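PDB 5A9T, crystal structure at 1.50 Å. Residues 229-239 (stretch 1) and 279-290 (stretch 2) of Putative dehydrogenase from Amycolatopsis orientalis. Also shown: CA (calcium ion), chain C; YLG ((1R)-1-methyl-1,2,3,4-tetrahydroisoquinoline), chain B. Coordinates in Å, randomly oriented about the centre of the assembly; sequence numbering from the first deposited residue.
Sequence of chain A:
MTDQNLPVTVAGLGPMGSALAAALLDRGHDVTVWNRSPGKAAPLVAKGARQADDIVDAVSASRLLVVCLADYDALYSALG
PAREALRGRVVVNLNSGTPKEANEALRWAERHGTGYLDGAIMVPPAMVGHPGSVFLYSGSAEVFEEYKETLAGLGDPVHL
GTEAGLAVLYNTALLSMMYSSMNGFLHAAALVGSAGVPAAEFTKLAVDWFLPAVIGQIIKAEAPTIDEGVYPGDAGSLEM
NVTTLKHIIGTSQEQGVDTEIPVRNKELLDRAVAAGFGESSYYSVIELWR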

# COMPACT_ATOMS: atom_id res chain seq x y z
N GLY A 229 -7.82 20.46 4.78
CA GLY A 229 -8.61 20.68 3.54
C GLY A 229 -8.21 21.84 2.66
O GLY A 229 -9.05 22.29 1.89
N VAL A 230 -6.99 22.37 2.81
CA VAL A 230 -6.44 23.46 1.98
C VAL A 230 -5.57 22.90 0.88
O VAL A 230 -5.64 23.32 -0.34
N TYR A 231 -4.70 21.97 1.22
CA TYR A 231 -3.82 21.23 0.29
C TYR A 231 -2.91 22.12 -0.47
O TYR A 231 -2.86 22.06 -1.69
N PRO A 232 -2.18 22.99 0.21
CA PRO A 232 -1.26 23.80 -0.56
C PRO A 232 -0.22 22.95 -1.31
O PRO A 232 0.33 21.93 -0.84
N GLY A 233 0.06 23.43 -2.56
CA GLY A 233 0.99 22.77 -3.42
C GLY A 233 2.39 23.26 -3.56
O GLY A 233 3.14 22.71 -4.36
N ASP A 234 2.81 24.10 -2.60
CA ASP A 234 4.20 24.59 -2.62
C ASP A 234 5.31 23.62 -2.53
O ASP A 234 6.40 23.87 -3.12
N ALA A 235 5.19 22.54 -1.78
CA ALA A 235 6.25 21.56 -1.69
C ALA A 235 6.20 20.58 -2.82
O ALA A 235 6.98 19.64 -2.84
N GLY A 236 5.23 20.72 -3.71
CA GLY A 236 5.03 19.76 -4.81
C GLY A 236 3.59 19.66 -5.20
O GLY A 236 2.74 19.44 -4.34
N SER A 237 3.23 19.87 -6.47
CA SER A 237 1.90 19.99 -6.84
C SER A 237 1.36 18.72 -7.53
O SER A 237 2.10 17.88 -7.99
N LEU A 238 0.04 18.64 -7.58
CA LEU A 238 -0.64 17.59 -8.23
C LEU A 238 -0.22 17.52 -9.68
O LEU A 238 0.07 16.44 -10.20
N GLU A 239 -0.25 18.67 -10.38
CA GLU A 239 0.17 18.57 -11.77
C GLU A 239 1.60 18.10 -11.96
O GLU A 239 1.95 17.44 -13.00
N GLU A 279 -2.59 23.02 -8.99
CA GLU A 279 -1.52 23.64 -8.19
C GLU A 279 -1.62 23.35 -6.70
O GLU A 279 -0.75 23.83 -5.93
N SER A 280 -2.64 22.57 -6.33
CA SER A 280 -2.74 22.03 -4.98
C SER A 280 -1.84 20.83 -4.82
O SER A 280 -1.24 20.36 -5.78
N SER A 281 -1.77 20.23 -3.60
CA SER A 281 -0.92 19.05 -3.47
C SER A 281 -1.65 17.83 -4.07
O SER A 281 -2.84 17.88 -4.37
N TYR A 282 -0.90 16.75 -4.18
CA TYR A 282 -1.41 15.50 -4.74
C TYR A 282 -2.69 15.09 -4.05
O TYR A 282 -3.64 14.63 -4.62
N TYR A 283 -2.69 15.23 -2.72
CA TYR A 283 -3.73 14.69 -1.83
C TYR A 283 -5.07 15.34 -2.02
O TYR A 283 -6.08 14.78 -1.67
N SER A 284 -5.10 16.54 -2.69
CA SER A 284 -6.32 17.18 -3.04
C SER A 284 -7.25 16.37 -3.98
O SER A 284 -8.45 16.63 -4.00
N VAL A 285 -6.66 15.36 -4.61
CA VAL A 285 -7.47 14.42 -5.47
C VAL A 285 -8.59 13.81 -4.71
O VAL A 285 -9.65 13.54 -5.25
N ILE A 286 -8.44 13.67 -3.35
CA ILE A 286 -9.50 13.15 -2.57
C ILE A 286 -10.81 13.96 -2.65
O ILE A 286 -11.94 13.43 -2.47
N GLU A 287 -10.71 15.27 -2.92
CA GLU A 287 -11.95 16.08 -2.96
C GLU A 287 -12.91 15.80 -4.05
O GLU A 287 -14.12 15.95 -3.80
N LEU A 288 -12.44 15.22 -5.12
CA LEU A 288 -13.32 14.72 -6.21
C LEU A 288 -14.10 13.51 -5.72
O LEU A 288 -15.02 13.10 -6.44
N TRP A 289 -13.67 12.86 -4.63
CA TRP A 289 -14.31 11.56 -4.24
C TRP A 289 -15.20 11.62 -3.05
O TRP A 289 -15.96 10.67 -2.80
N ARG A 290 -15.05 12.65 -2.20
CA ARG A 290 -15.78 12.71 -0.95
C ARG A 290 -17.27 12.75 -1.22
O ARG A 290 -17.99 12.20 -0.29
OXT ARG A 290 -17.84 13.15 -2.25

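Tyr231 organises this contact: its CA-to-CB bond points toward the other stretch, and the m rotamer (chi1 -49°) lays the ring along the 3-10 segment. Ser284 covers one face, its CA 3.7 Å from the centroid of the Tyr231 ring and almost on the ring normal. The phenol then reaches a polar cluster at Glu287 and Arg290 in which the Tyr231 hydroxyl both donates and accepts. Tyr231 OH donates to Glu287 OE2 (2.6 Å) and accepts from Arg290 NH2 (3.2 Å), while Arg290 NE makes a salt bridge to the same Glu287 OE2 (2.8 Å). One carboxylate oxygen thus serves two donors, and the guanidinium charge balances it. Ile286 CG2, 4.0 Å from Tyr231 CZ, adds apolar packing beside the hydroxyl.

The backbone is paid for with equal care. Tyr231 O accepts from Ser281 N (2.9 Å), and Ser280 O accepts from Leu238 N (2.8 Å), so two short bonds fix the serine pair against stretch 1. Where direct bonds fail, water intervenes: water 1 accepts from Gly233 N (2.8 Å) and donates to Glu279 O (3.2 Å), and water 2 donates to Gly236 O (2.8 Å) and accepts from Tyr282 N (2.9 Å). Gly233 fits closely here, its CA 3.2 Å from Glu279 O; a CB would clash with that oxygen.

Leu238, chi1 t with chi2 off-well at 149°, brings CD1 to 4.1 Å from Val285 CB and 3.6 Å from Ser284 OG. That hydroxyl, on a p rotamer, is already satisfied by donating to Ser281 O (2.8 Å). Ser237, also p, spends its OG capping a backbone N just past the stretch.

Tyr282 (t) sets one ring face against the ligand, CD1 lying 3.6 Å from YLG C11. At the C-terminus, Arg290 O and OXT bind calcium CA at 2.4 and 2.6 Å.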

# COMPACT_ATOMS: atom_id res chain seq x y z
CB VAL A 230 -5.67 24.46 2.85
CG1 VAL A 230 -4.95 25.45 1.94
CG2 VAL A 230 -6.63 25.10 3.81
CB TYR A 231 -4.64 20.41 -0.69
CG TYR A 231 -5.77 19.53 -0.17
CD1 TYR A 231 -5.50 18.27 0.37
CD2 TYR A 231 -7.04 19.93 -0.20
CE1 TYR A 231 -6.51 17.49 0.81
CE2 TYR A 231 -8.09 19.19 0.29
CZ TYR A 231 -7.80 17.92 0.79
OH TYR A 231 -8.91 17.08 1.24
CB PRO A 232 -0.60 24.69 0.55
CG PRO A 232 -0.58 23.79 1.76
CD PRO A 232 -1.93 23.08 1.67
CB ASP A 234 4.37 25.53 -1.44
CG ASP A 234 3.36 26.63 -1.47
OD1 ASP A 234 3.61 27.66 -2.13
OD2 ASP A 234 2.28 26.43 -0.87
CB ALA A 235 6.20 20.82 -0.35
CB SER A 237 1.69 21.12 -7.88
OG SER A 237 2.31 20.79 -9.13
CB LEU A 238 -2.13 17.75 -8.04
CG LEU A 238 -3.03 16.64 -8.59
CD1 LEU A 238 -4.27 16.49 -7.74
CD2 LEU A 238 -3.39 16.84 -10.05
CB GLU A 239 -0.17 19.92 -12.45
CG GLU A 239 0.74 21.06 -12.05
CD GLU A 239 0.19 22.48 -12.38
OE1 GLU A 239 -0.86 22.61 -13.05
OE2 GLU A 239 0.80 23.46 -11.89
CB GLU A 279 -1.64 25.20 -8.36
CG GLU A 279 -1.58 25.58 -9.84
CD GLU A 279 -1.62 27.09 -10.08
OE1 GLU A 279 -1.10 27.83 -9.25
OE2 GLU A 279 -2.17 27.54 -11.12
CB SER A 280 -4.16 21.66 -4.68
OG SER A 280 -4.99 22.79 -4.75
CB SER A 281 -0.70 18.79 -1.96
OG SER A 281 -1.95 18.31 -1.40
CB TYR A 282 -0.34 14.42 -4.55
CG TYR A 282 -0.80 13.11 -5.16
CD1 TYR A 282 -1.59 12.20 -4.47
CD2 TYR A 282 -0.41 12.77 -6.45
CE1 TYR A 282 -2.07 11.06 -5.05
CE2 TYR A 282 -0.85 11.62 -7.03
CZ TYR A 282 -1.74 10.77 -6.37
OH TYR A 282 -2.15 9.62 -7.00
CB TYR A 283 -3.24 14.77 -0.36
CG TYR A 283 -1.89 14.19 -0.23
CD1 TYR A 283 -1.67 12.80 -0.29
CD2 TYR A 283 -0.74 14.99 -0.19
CE1 TYR A 283 -0.40 12.28 -0.31
CE2 TYR A 283 0.54 14.43 -0.19
CZ TYR A 283 0.70 13.10 -0.26
OH TYR A 283 1.93 12.54 -0.25
CB SER A 284 -6.08 18.54 -3.67
OG SER A 284 -5.51 18.40 -4.96
CB VAL A 285 -6.53 13.43 -6.14
CG1 VAL A 285 -6.06 12.37 -5.17
CG2 VAL A 285 -7.23 12.77 -7.30
CB ILE A 286 -9.11 12.93 -1.08
CG1 ILE A 286 -10.11 11.98 -0.32
CG2 ILE A 286 -8.99 14.28 -0.35
CD1 ILE A 286 -9.62 11.73 1.11
CB GLU A 287 -11.52 17.54 -3.06
CG GLU A 287 -10.89 18.04 -1.83
CD GLU A 287 -11.82 18.07 -0.63
OE1 GLU A 287 -13.01 18.53 -0.79
OE2 GLU A 287 -11.37 17.64 0.44
CB LEU A 288 -12.45 14.25 -7.37
CG LEU A 288 -11.53 15.16 -8.15
CD1 LEU A 288 -10.45 14.34 -8.87
CD2 LEU A 288 -12.38 15.98 -9.09
CB TRP A 289 -13.23 10.49 -4.02
CG TRP A 289 -12.25 10.33 -5.13
CD1 TRP A 289 -12.45 10.68 -6.44
CD2 TRP A 289 -10.96 9.78 -5.06
NE1 TRP A 289 -11.34 10.38 -7.17
CE2 TRP A 289 -10.38 9.84 -6.37
CE3 TRP A 289 -10.18 9.24 -4.04
CZ2 TRP A 289 -9.06 9.45 -6.62
CZ3 TRP A 289 -8.95 8.80 -4.30
CH2 TRP A 289 -8.34 8.93 -5.55
CB ARG A 290 -15.38 13.96 -0.13
CG ARG A 290 -14.03 13.95 0.38
CD ARG A 290 -13.78 15.16 1.25
NE ARG A 290 -12.43 15.41 1.70
CZ ARG A 290 -11.87 14.69 2.68
NH1 ARG A 290 -12.52 13.63 3.22
NH2 ARG A 290 -10.64 15.02 3.06
CA CA C . -20.14 12.81 -1.07
C4 YLG B . 5.29 9.80 -5.73
C14 YLG B . 4.08 10.12 -5.13
C5 YLG B . 3.80 11.33 -4.42
C6 YLG B . 2.61 11.64 -3.81
C11 YLG B . 1.67 10.66 -3.96
C8 YLG B . 5.27 12.50 -2.77
C10 YLG B . 4.81 12.38 -4.25
C12 YLG B . 1.90 9.44 -4.65
C13 YLG B . 3.10 9.14 -5.28
N2 YLG B . 5.95 12.10 -5.14
C3 YLG B . 6.48 10.77 -5.32
O HOH W 1 -1.38 25.72 -3.44
O HOH W 2 1.96 16.86 -3.57
O HOH W 3 -22.49 12.99 -1.36
O HOH W 4 -20.69 11.48 0.98